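E3 SUMO-protein ligase SIZ1 (PDB 3I2D) acts as an E3 ligase that mediates attachment of SUMO to septins and PCNA, its SP-RING-type zinc finger binding the conjugating enzyme UBC9. Local coordinates at residues 76-81 with 104-109; 98-103 with 173-178; 115-120 with 199-204. All blocks are in the same frame, centred on the assembly; numbering follows the deposited sequence.

In the fold
All three contacts lie in the PINIT domain, on the same side of the chain's centre and away from the zinc site of the SP-RING part. Contact 3 is a strand pairing within one antiparallel sheet, between 117-125 and 195-204. Contact 1 sets helix 104-111 against strand 74-90, the other neighbour of 195-204; its centre is about 8 Å from that of contact 3, and the backbones of Gln-77 and Arg-78 meet Ile-201. Contact 2, centred about 11 Å from contact 1 and 13 Å from contact 3, brings the loop 173-178 to the run leading into the helix. Leu-102 there packs on Ile-80 and Tyr-107, and Leu-175 reaches Leu-119.

Contact 1 of 3, residues 76-81 with 104-109; sequences IQRLIP and KADYNL
Arg-78 leans from strand 74-90 toward helix 104-111 and forms a salt bridge with Asp-106, NH1 facing OD1. The modelled separation of Arg-78 NH1 and Asp-106 OD1, 2.4 Å, is too short to be read literally at this resolution, but the pairing of charges is plain. Guanidinium and carboxylate are nearly coplanar, their planes 14° apart, and OD1 arrives at the guanidinium's edge. The arginine does not get there as a straight rod: its chain bends at chi2, which places CD at 93°, and again at chi3. On the helix, Asp-106 keeps CG beside its backbone N, chi1 -68°, which carries the carboxylate carbon toward Arg-78.

Leu-109, one turn further on, completes the helix side. Its side chain crosses that of Arg-78 at about a right angle, with CG 4.0 Å from Arg-78 NH2 and the methyl CD1 approaching the guanidinium obliquely. The same CD1 lies 3.4 Å from Gln-77 OE1. Gln-77 runs extended beyond CG, and its NE2 makes weak hydrogen bonds to Glu-203 and His-117. Two consecutive residues can face the helix because Gln-77 and Arg-78 form a classic beta bulge opposite Ile-201.

This is a surface contact in which one charged pair is flanked by a leucine methyl. The carboxylate sits in the helix's first turn, where the helix dipole would probably favour its negative charge alongside the arginine.

Contact 2 of 3, residues 98-103 with 173-178; sequences AKFKLS and PHLKPY
Leu-175 is the pivot of the packed side, offering one methyl to each of two partners in segment 98-103. Its CD1 meets CD1 of Leu-102, modelled 3.2 Å away, while its CD2 comes to the edge of the Phe-100 ring, 3.8 Å from CE1 and 3.9 Å from CZ. In both pairs the side chains cross at about a right angle. The Phe-100 ring also packs on Leu-83 of strand 74-90. Leu-110 of helix 104-111 touches both leucines, and Ile-80 adds to the cover of Leu-102, so this half is continuous with the hydrophobic interior.

On the outer side the contact is broad but loosely bonded. Lys-101, bent at chi3 and chi4, brings NZ to within 3.3 Å of Tyr-178 O, a weak hydrogen bond to a backbone carbonyl. The Tyr-178 ring covers part of Ser-103, standing obliquely to Ser-103 O with CE1 3.8 Å from that oxygen, and packs further along on Lys-104. Ser-103 itself is the N-cap of helix 104-111, its OG taking the bond from Asp-106 N.

The chemistry is therefore lopsided: aliphatic and aromatic carbon holds the loop 173-178 on the buried side, whereas the ammonium of the exposed Lys-101 probably adds little strength and could readily exchange its carbonyl for water.

Contact 3 of 3, residues 115-120 with 199-204; sequences SKHRLY and GYIVEM
The ring of Tyr-120 has Val-202 CG2 over one face, 3.9 Å from the ring centroid, 18° off the normal and displaced toward the rim. Met-204 comes in obliquely at the phenol end: its CE is 3.4 Å from Tyr-120 OH, and its sulfur makes a Met-aromatic contact, with SD 5.5 Å from the centroid. Bends at chi2 and chi3 carry SD and CE toward the Tyr-120 hydroxyl; nearer the backbone, Met-204 CG lies 3.6 Å from Arg-118 CG. The other flat group, the imidazole of His-117, carries Glu-203 CG over one face in a CH-pi contact, 4.2 Å from the centroid. Ile-201 CG2 stands at this ring's edge, 4.3 Å from CD2 of His-117. The Glu-203 carboxylate is turned 71° from the ring plane. An alanine in place of Tyr-120 would probably leave Val-202 CG2 without its aromatic cover and the methyl end of Met-204 free to turn.

Between these two faces runs an antiparallel ladder. Arg-118 with Val-202 and Tyr-120 with Tyr-200 are hydrogen-bonded pairs, each with two backbone bonds, Val-202 N to Arg-118 O being 2.8 Å. His-117 with Glu-203 and Leu-119 with Ile-201 are the non-hydrogen-bonded pairs, and Met-204 N to Lys-116 O closes the end.

Strand 195-204 lies between 117-125 and 74-90 in the sheet, while 169-170 flanks 117-125 on its other side, where Asp-170 takes the guanidinium of Arg-118 in a salt bridge. The face bearing His-117 and Ile-201 is the one on which helix 104-111 rests, through Leu-109 and Leu-110.

Contact 1 of 3, residues 76-81 with 104-109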
loop_
_atom_site.group_PDB
_atom_site.type_symbol
_atom_site.label_atom_id
_atom_site.label_comp_id
_atom_site.label_asym_id
_atom_site.label_seq_id
_atom_site.Cartn_x
_atom_site.Cartn_y
_atom_site.Cartn_z
ATOM N N ILE A 76 9.626 -5.164 -2.750
ATOM C CA ILE A 76 10.348 -6.426 -2.698
ATOM C C ILE A 76 11.698 -6.197 -3.369
ATOM O O ILE A 76 11.769 -5.855 -4.552
ATOM C CB ILE A 76 9.560 -7.533 -3.411
ATOM C CG1 ILE A 76 8.311 -7.863 -2.597
ATOM C CG2 ILE A 76 10.420 -8.758 -3.583
ATOM C CD1 ILE A 76 7.419 -8.905 -3.239
ATOM N N GLN A 77 12.762 -6.373 -2.594
ATOM C CA GLN A 77 14.117 -6.141 -3.071
ATOM C C GLN A 77 14.880 -7.407 -3.410
ATOM O O GLN A 77 15.343 -7.566 -4.538
ATOM C CB GLN A 77 14.888 -5.375 -2.011
ATOM C CG GLN A 77 15.584 -4.131 -2.491
ATOM C CD GLN A 77 15.966 -3.246 -1.324
ATOM O OE1 GLN A 77 16.693 -3.671 -0.420
ATOM N NE2 GLN A 77 15.467 -2.012 -1.326
ATOM N N ARG A 78 15.015 -8.300 -2.434
ATOM C CA ARG A 78 15.753 -9.546 -2.640
ATOM C C ARG A 78 14.985 -10.749 -2.151
ATOM O O ARG A 78 14.234 -10.664 -1.185
ATOM C CB ARG A 78 17.070 -9.519 -1.873
ATOM C CG ARG A 78 18.248 -10.119 -2.602
ATOM C CD ARG A 78 19.008 -9.041 -3.363
ATOM N NE ARG A 78 19.259 -7.865 -2.526
ATOM C CZ ARG A 78 19.858 -7.895 -1.334
ATOM N NH1 ARG A 78 20.281 -9.046 -0.818
ATOM N NH2 ARG A 78 20.030 -6.765 -0.652
ATOM N N LEU A 79 15.181 -11.877 -2.816
ATOM C CA LEU A 79 14.541 -13.109 -2.388
ATOM C C LEU A 79 15.573 -13.935 -1.644
ATOM O O LEU A 79 16.667 -14.151 -2.155
ATOM C CB LEU A 79 14.050 -13.945 -3.577
ATOM C CG LEU A 79 13.542 -15.323 -3.096
ATOM C CD1 LEU A 79 12.032 -15.432 -3.278
ATOM C CD2 LEU A 79 14.242 -16.430 -3.849
ATOM N N ILE A 80 15.246 -14.369 -0.433
ATOM C CA ILE A 80 16.142 -15.239 0.325
ATOM C C ILE A 80 15.715 -16.613 -0.210
ATOM O O ILE A 80 14.742 -17.208 0.257
ATOM C CB ILE A 80 15.889 -15.115 1.831
ATOM C CG1 ILE A 80 16.274 -13.714 2.291
ATOM C CG2 ILE A 80 16.706 -16.133 2.583
ATOM C CD1 ILE A 80 16.097 -13.514 3.764
ATOM N N PRO A 81 16.467 -17.131 -1.197
ATOM C CA PRO A 81 16.279 -18.400 -1.914
ATOM C C PRO A 81 15.873 -19.602 -1.088
ATOM O O PRO A 81 14.945 -20.326 -1.450
ATOM C CB PRO A 81 17.615 -18.594 -2.612
ATOM C CG PRO A 81 18.568 -18.060 -1.602
ATOM C CD PRO A 81 17.899 -16.770 -1.190
ATOM N N LYS A 104 26.301 -12.023 3.904
ATOM C CA LYS A 104 26.880 -10.755 4.308
ATOM C C LYS A 104 25.899 -9.679 3.851
ATOM O O LYS A 104 25.240 -9.038 4.674
ATOM C CB LYS A 104 28.244 -10.578 3.625
ATOM C CG LYS A 104 29.046 -9.330 4.002
ATOM C CD LYS A 104 30.369 -9.306 3.222
ATOM C CE LYS A 104 31.215 -8.078 3.532
ATOM N NZ LYS A 104 32.509 -8.095 2.781
ATOM N N ALA A 105 25.786 -9.527 2.532
ATOM C CA ALA A 105 24.918 -8.539 1.896
ATOM C C ALA A 105 23.494 -8.459 2.453
ATOM O O ALA A 105 22.919 -7.372 2.544
ATOM C CB ALA A 105 24.874 -8.795 0.392
ATOM N N ASP A 106 22.924 -9.601 2.823
ATOM C CA ASP A 106 21.571 -9.618 3.357
ATOM C C ASP A 106 21.483 -9.098 4.794
ATOM O O ASP A 106 20.832 -8.088 5.054
ATOM C CB ASP A 106 20.982 -11.037 3.301
ATOM C CG ASP A 106 20.716 -11.523 1.875
ATOM O OD1 ASP A 106 20.426 -10.682 0.994
ATOM O OD2 ASP A 106 20.773 -12.758 1.648
ATOM N N TYR A 107 22.142 -9.786 5.723
ATOM C CA TYR A 107 22.100 -9.408 7.135
ATOM C C TYR A 107 22.244 -7.921 7.390
ATOM O O TYR A 107 21.846 -7.426 8.438
ATOM C CB TYR A 107 23.183 -10.137 7.941
ATOM C CG TYR A 107 23.022 -9.908 9.427
ATOM C CD1 TYR A 107 22.109 -10.661 10.168
ATOM C CD2 TYR A 107 23.676 -8.859 10.066
ATOM C CE1 TYR A 107 21.838 -10.366 11.510
ATOM C CE2 TYR A 107 23.412 -8.555 11.403
ATOM C CZ TYR A 107 22.490 -9.308 12.118
ATOM O OH TYR A 107 22.196 -8.985 13.425
ATOM N N ASN A 108 22.823 -7.212 6.433
ATOM C CA ASN A 108 23.045 -5.778 6.569
ATOM C C ASN A 108 21.763 -4.947 6.623
ATOM O O ASN A 108 21.385 -4.406 7.674
ATOM C CB ASN A 108 23.914 -5.294 5.411
ATOM C CG ASN A 108 25.190 -6.105 5.265
ATOM O OD1 ASN A 108 25.926 -5.953 4.286
ATOM N ND2 ASN A 108 25.461 -6.970 6.240
ATOM N N LEU A 109 21.106 -4.839 5.475
ATOM C CA LEU A 109 19.882 -4.071 5.360
ATOM C C LEU A 109 18.987 -4.213 6.591
ATOM O O LEU A 109 18.375 -3.245 7.048
ATOM C CB LEU A 109 19.115 -4.528 4.118
ATOM C CG LEU A 109 19.927 -4.860 2.859
ATOM C CD1 LEU A 109 18.986 -4.986 1.644
ATOM C CD2 LEU A 109 20.959 -3.767 2.617
#

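Contact 2 of 3, residues 98-103 with 173-178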
loop_
_atom_site.group_PDB
_atom_site.type_symbol
_atom_site.label_atom_id
_atom_site.label_comp_id
_atom_site.label_asym_id
_atom_site.label_seq_id
_atom_site.Cartn_x
_atom_site.Cartn_y
_atom_site.Cartn_z
ATOM N N ALA A 98 12.065 -24.354 6.973
ATOM C CA ALA A 98 13.135 -23.880 6.136
ATOM C C ALA A 98 14.237 -23.421 7.063
ATOM O O ALA A 98 13.986 -22.917 8.159
ATOM C CB ALA A 98 12.661 -22.730 5.266
ATOM N N LYS A 99 15.466 -23.647 6.630
ATOM C CA LYS A 99 16.625 -23.234 7.389
ATOM C C LYS A 99 17.386 -22.377 6.397
ATOM O O LYS A 99 17.463 -22.711 5.202
ATOM C CB LYS A 99 17.448 -24.449 7.817
ATOM C CG LYS A 99 16.728 -25.363 8.805
ATOM C CD LYS A 99 17.575 -26.579 9.167
ATOM C CE LYS A 99 16.931 -27.421 10.262
ATOM N NZ LYS A 99 15.624 -28.004 9.846
ATOM N N PHE A 100 17.913 -21.256 6.876
ATOM C CA PHE A 100 18.652 -20.357 6.012
ATOM C C PHE A 100 19.553 -19.490 6.872
ATOM O O PHE A 100 19.215 -19.179 8.015
ATOM C CB PHE A 100 17.661 -19.485 5.221
ATOM C CG PHE A 100 16.796 -18.608 6.095
ATOM C CD1 PHE A 100 17.136 -17.276 6.328
ATOM C CD2 PHE A 100 15.684 -19.133 6.742
ATOM C CE1 PHE A 100 16.392 -16.485 7.193
ATOM C CE2 PHE A 100 14.930 -18.344 7.615
ATOM C CZ PHE A 100 15.288 -17.018 7.841
ATOM N N LYS A 101 20.710 -19.129 6.330
ATOM C CA LYS A 101 21.643 -18.248 7.024
ATOM C C LYS A 101 21.728 -16.968 6.204
ATOM O O LYS A 101 21.800 -17.010 4.977
ATOM C CB LYS A 101 23.032 -18.880 7.137
ATOM C CG LYS A 101 23.151 -19.952 8.209
ATOM C CD LYS A 101 24.610 -20.201 8.587
ATOM C CE LYS A 101 25.196 -19.047 9.414
ATOM N NZ LYS A 101 25.246 -17.727 8.703
ATOM N N LEU A 102 21.704 -15.829 6.877
ATOM C CA LEU A 102 21.771 -14.562 6.165
ATOM C C LEU A 102 23.175 -14.267 5.679
ATOM O O LEU A 102 24.120 -14.235 6.471
ATOM C CB LEU A 102 21.295 -13.417 7.060
ATOM C CG LEU A 102 19.788 -13.367 7.280
ATOM C CD1 LEU A 102 19.440 -12.108 8.052
ATOM C CD2 LEU A 102 19.083 -13.391 5.928
ATOM N N SER A 103 23.304 -14.042 4.374
ATOM C CA SER A 103 24.603 -13.736 3.795
ATOM C C SER A 103 25.095 -12.386 4.314
ATOM O O SER A 103 24.409 -11.698 5.074
ATOM C CB SER A 103 24.516 -13.677 2.269
ATOM O OG SER A 103 23.896 -12.473 1.853
ATOM N N PRO A 173 12.459 -9.257 13.482
ATOM C CA PRO A 173 12.863 -9.150 14.888
ATOM C C PRO A 173 13.253 -10.459 15.574
ATOM O O PRO A 173 13.641 -10.447 16.739
ATOM C CB PRO A 173 11.646 -8.497 15.551
ATOM C CG PRO A 173 10.504 -8.989 14.729
ATOM C CD PRO A 173 11.054 -8.849 13.307
ATOM N N HIS A 174 13.166 -11.582 14.869
ATOM C CA HIS A 174 13.498 -12.875 15.471
ATOM C C HIS A 174 14.623 -13.612 14.768
ATOM O O HIS A 174 14.850 -14.796 15.017
ATOM C CB HIS A 174 12.256 -13.766 15.512
ATOM C CG HIS A 174 11.080 -13.105 16.147
ATOM N ND1 HIS A 174 11.027 -12.829 17.496
ATOM C CD2 HIS A 174 9.957 -12.576 15.608
ATOM C CE1 HIS A 174 9.923 -12.153 17.759
ATOM N NE2 HIS A 174 9.258 -11.984 16.630
ATOM N N LEU A 175 15.322 -12.922 13.875
ATOM C CA LEU A 175 16.442 -13.546 13.189
ATOM C C LEU A 175 17.557 -13.719 14.221
ATOM O O LEU A 175 17.618 -12.968 15.205
ATOM C CB LEU A 175 16.947 -12.659 12.046
ATOM C CG LEU A 175 16.159 -12.635 10.737
ATOM C CD1 LEU A 175 16.777 -11.606 9.811
ATOM C CD2 LEU A 175 16.174 -14.011 10.085
ATOM N N LYS A 176 18.417 -14.714 14.014
ATOM C CA LYS A 176 19.539 -14.943 14.917
ATOM C C LYS A 176 20.723 -14.116 14.394
ATOM O O LYS A 176 20.654 -13.572 13.287
ATOM C CB LYS A 176 19.889 -16.433 14.963
ATOM C CG LYS A 176 18.991 -17.254 15.881
ATOM C CD LYS A 176 19.398 -18.730 15.877
ATOM C CE LYS A 176 18.569 -19.553 16.861
ATOM N NZ LYS A 176 18.654 -18.997 18.237
ATOM N N PRO A 177 21.810 -13.991 15.188
ATOM C CA PRO A 177 23.005 -13.220 14.802
ATOM C C PRO A 177 23.759 -13.678 13.547
ATOM O O PRO A 177 24.007 -14.866 13.352
ATOM C CB PRO A 177 23.871 -13.287 16.059
ATOM C CG PRO A 177 22.848 -13.336 17.172
ATOM C CD PRO A 177 21.870 -14.354 16.620
ATOM N N TYR A 178 24.114 -12.706 12.710
ATOM C CA TYR A 178 24.843 -12.898 11.450
ATOM C C TYR A 178 25.163 -14.340 11.047
ATOM O O TYR A 178 24.495 -14.911 10.181
ATOM C CB TYR A 178 26.147 -12.090 11.484
ATOM C CG TYR A 178 26.851 -12.014 10.149
ATOM C CD1 TYR A 178 26.284 -11.314 9.080
ATOM C CD2 TYR A 178 28.067 -12.663 9.942
ATOM C CE1 TYR A 178 26.911 -11.263 7.834
ATOM C CE2 TYR A 178 28.704 -12.622 8.698
ATOM C CZ TYR A 178 28.119 -11.922 7.652
ATOM O OH TYR A 178 28.733 -11.894 6.423
#

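Contact 3 of 3, residues 115-120 with 199-204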
loop_
_atom_site.group_PDB
_atom_site.type_symbol
_atom_site.label_atom_id
_atom_site.label_comp_id
_atom_site.label_asym_id
_atom_site.label_seq_id
_atom_site.Cartn_x
_atom_site.Cartn_y
_atom_site.Cartn_z
ATOM N N SER A 115 17.178 1.078 10.021
ATOM C CA SER A 115 17.135 0.490 8.684
ATOM C C SER A 115 15.699 0.359 8.216
ATOM O O SER A 115 14.828 -0.109 8.956
ATOM C CB SER A 115 17.779 -0.898 8.668
ATOM O OG SER A 115 16.932 -1.857 9.277
ATOM N N LYS A 116 15.460 0.778 6.981
ATOM C CA LYS A 116 14.137 0.696 6.406
ATOM C C LYS A 116 13.960 -0.636 5.680
ATOM O O LYS A 116 13.231 -0.721 4.695
ATOM C CB LYS A 116 13.924 1.851 5.429
ATOM C CG LYS A 116 13.827 3.216 6.083
ATOM C CD LYS A 116 13.306 4.262 5.096
ATOM C CE LYS A 116 13.149 5.621 5.765
ATOM N NZ LYS A 116 12.296 5.544 6.989
ATOM N N HIS A 117 14.625 -1.679 6.156
ATOM C CA HIS A 117 14.510 -2.976 5.509
ATOM C C HIS A 117 13.982 -4.031 6.445
ATOM O O HIS A 117 14.263 -4.006 7.641
ATOM C CB HIS A 117 15.858 -3.409 4.958
ATOM C CG HIS A 117 16.323 -2.576 3.810
ATOM N ND1 HIS A 117 16.755 -1.276 3.964
ATOM C CD2 HIS A 117 16.341 -2.829 2.479
ATOM C CE1 HIS A 117 17.015 -0.762 2.775
ATOM N NE2 HIS A 117 16.771 -1.682 1.857
ATOM N N ARG A 118 13.217 -4.968 5.902
ATOM C CA ARG A 118 12.642 -6.012 6.739
ATOM C C ARG A 118 12.466 -7.312 5.980
ATOM O O ARG A 118 12.331 -7.308 4.759
ATOM C CB ARG A 118 11.296 -5.545 7.284
ATOM C CG ARG A 118 11.320 -4.112 7.780
ATOM C CD ARG A 118 10.842 -4.022 9.204
ATOM N NE ARG A 118 11.578 -4.926 10.075
ATOM C CZ ARG A 118 11.247 -5.167 11.340
ATOM N NH1 ARG A 118 10.191 -4.565 11.880
ATOM N NH2 ARG A 118 11.962 -6.020 12.063
ATOM N N LEU A 119 12.470 -8.426 6.705
ATOM C CA LEU A 119 12.308 -9.742 6.090
ATOM C C LEU A 119 10.841 -10.178 6.191
ATOM O O LEU A 119 10.361 -10.529 7.266
ATOM C CB LEU A 119 13.189 -10.753 6.808
ATOM C CG LEU A 119 13.679 -11.985 6.056
ATOM C CD1 LEU A 119 13.590 -13.144 7.023
ATOM C CD2 LEU A 119 12.858 -12.248 4.797
ATOM N N TYR A 120 10.131 -10.147 5.071
ATOM C CA TYR A 120 8.722 -10.512 5.063
ATOM C C TYR A 120 8.476 -11.896 4.487
ATOM O O TYR A 120 9.129 -12.321 3.537
ATOM C CB TYR A 120 7.917 -9.487 4.253
ATOM C CG TYR A 120 7.594 -8.203 4.980
ATOM C CD1 TYR A 120 8.132 -7.930 6.242
ATOM C CD2 TYR A 120 6.718 -7.271 4.423
ATOM C CE1 TYR A 120 7.800 -6.765 6.932
ATOM C CE2 TYR A 120 6.380 -6.099 5.103
ATOM C CZ TYR A 120 6.921 -5.859 6.354
ATOM O OH TYR A 120 6.574 -4.716 7.033
ATOM N N GLY A 199 10.267 -15.825 1.027
ATOM C CA GLY A 199 10.884 -14.938 1.992
ATOM C C GLY A 199 11.543 -13.846 1.184
ATOM O O GLY A 199 12.332 -14.127 0.289
ATOM N N TYR A 200 11.200 -12.600 1.466
ATOM C CA TYR A 200 11.776 -11.475 0.736
ATOM C C TYR A 200 12.264 -10.406 1.697
ATOM O O TYR A 200 11.632 -10.150 2.736
ATOM C CB TYR A 200 10.737 -10.791 -0.162
ATOM C CG TYR A 200 10.270 -11.547 -1.385
ATOM C CD1 TYR A 200 8.932 -11.911 -1.530
ATOM C CD2 TYR A 200 11.135 -11.811 -2.441
ATOM C CE1 TYR A 200 8.463 -12.511 -2.705
ATOM C CE2 TYR A 200 10.677 -12.408 -3.616
ATOM C CZ TYR A 200 9.340 -12.753 -3.740
ATOM O OH TYR A 200 8.884 -13.322 -4.909
ATOM N N ILE A 201 13.395 -9.792 1.351
ATOM C CA ILE A 201 13.901 -8.667 2.123
ATOM C C ILE A 201 13.203 -7.542 1.365
ATOM O O ILE A 201 13.373 -7.403 0.151
ATOM C CB ILE A 201 15.434 -8.491 2.005
ATOM C CG1 ILE A 201 16.152 -9.527 2.862
ATOM C CG2 ILE A 201 15.837 -7.123 2.500
ATOM C CD1 ILE A 201 17.646 -9.468 2.751
ATOM N N VAL A 202 12.376 -6.776 2.060
ATOM C CA VAL A 202 11.658 -5.690 1.414
ATOM C C VAL A 202 12.071 -4.372 2.027
ATOM O O VAL A 202 12.550 -4.313 3.167
ATOM C CB VAL A 202 10.117 -5.837 1.577
ATOM C CG1 VAL A 202 9.652 -7.221 1.078
ATOM C CG2 VAL A 202 9.731 -5.627 3.038
ATOM N N GLU A 203 11.882 -3.312 1.260
ATOM C CA GLU A 203 12.218 -1.998 1.742
ATOM C C GLU A 203 10.951 -1.276 2.164
ATOM O O GLU A 203 10.006 -1.146 1.383
ATOM C CB GLU A 203 12.929 -1.178 0.658
ATOM C CG GLU A 203 13.384 0.198 1.168
ATOM C CD GLU A 203 14.043 1.063 0.106
ATOM O OE1 GLU A 203 15.150 0.706 -0.356
ATOM O OE2 GLU A 203 13.447 2.102 -0.262
ATOM N N MET A 204 10.939 -0.814 3.408
ATOM C CA MET A 204 9.811 -0.075 3.939
ATOM C C MET A 204 9.761 1.256 3.219
ATOM O O MET A 204 10.774 1.959 3.154
ATOM C CB MET A 204 10.012 0.211 5.422
ATOM C CG MET A 204 10.134 -0.996 6.305
ATOM S SD MET A 204 8.545 -1.767 6.491
ATOM C CE MET A 204 8.488 -2.755 4.972
#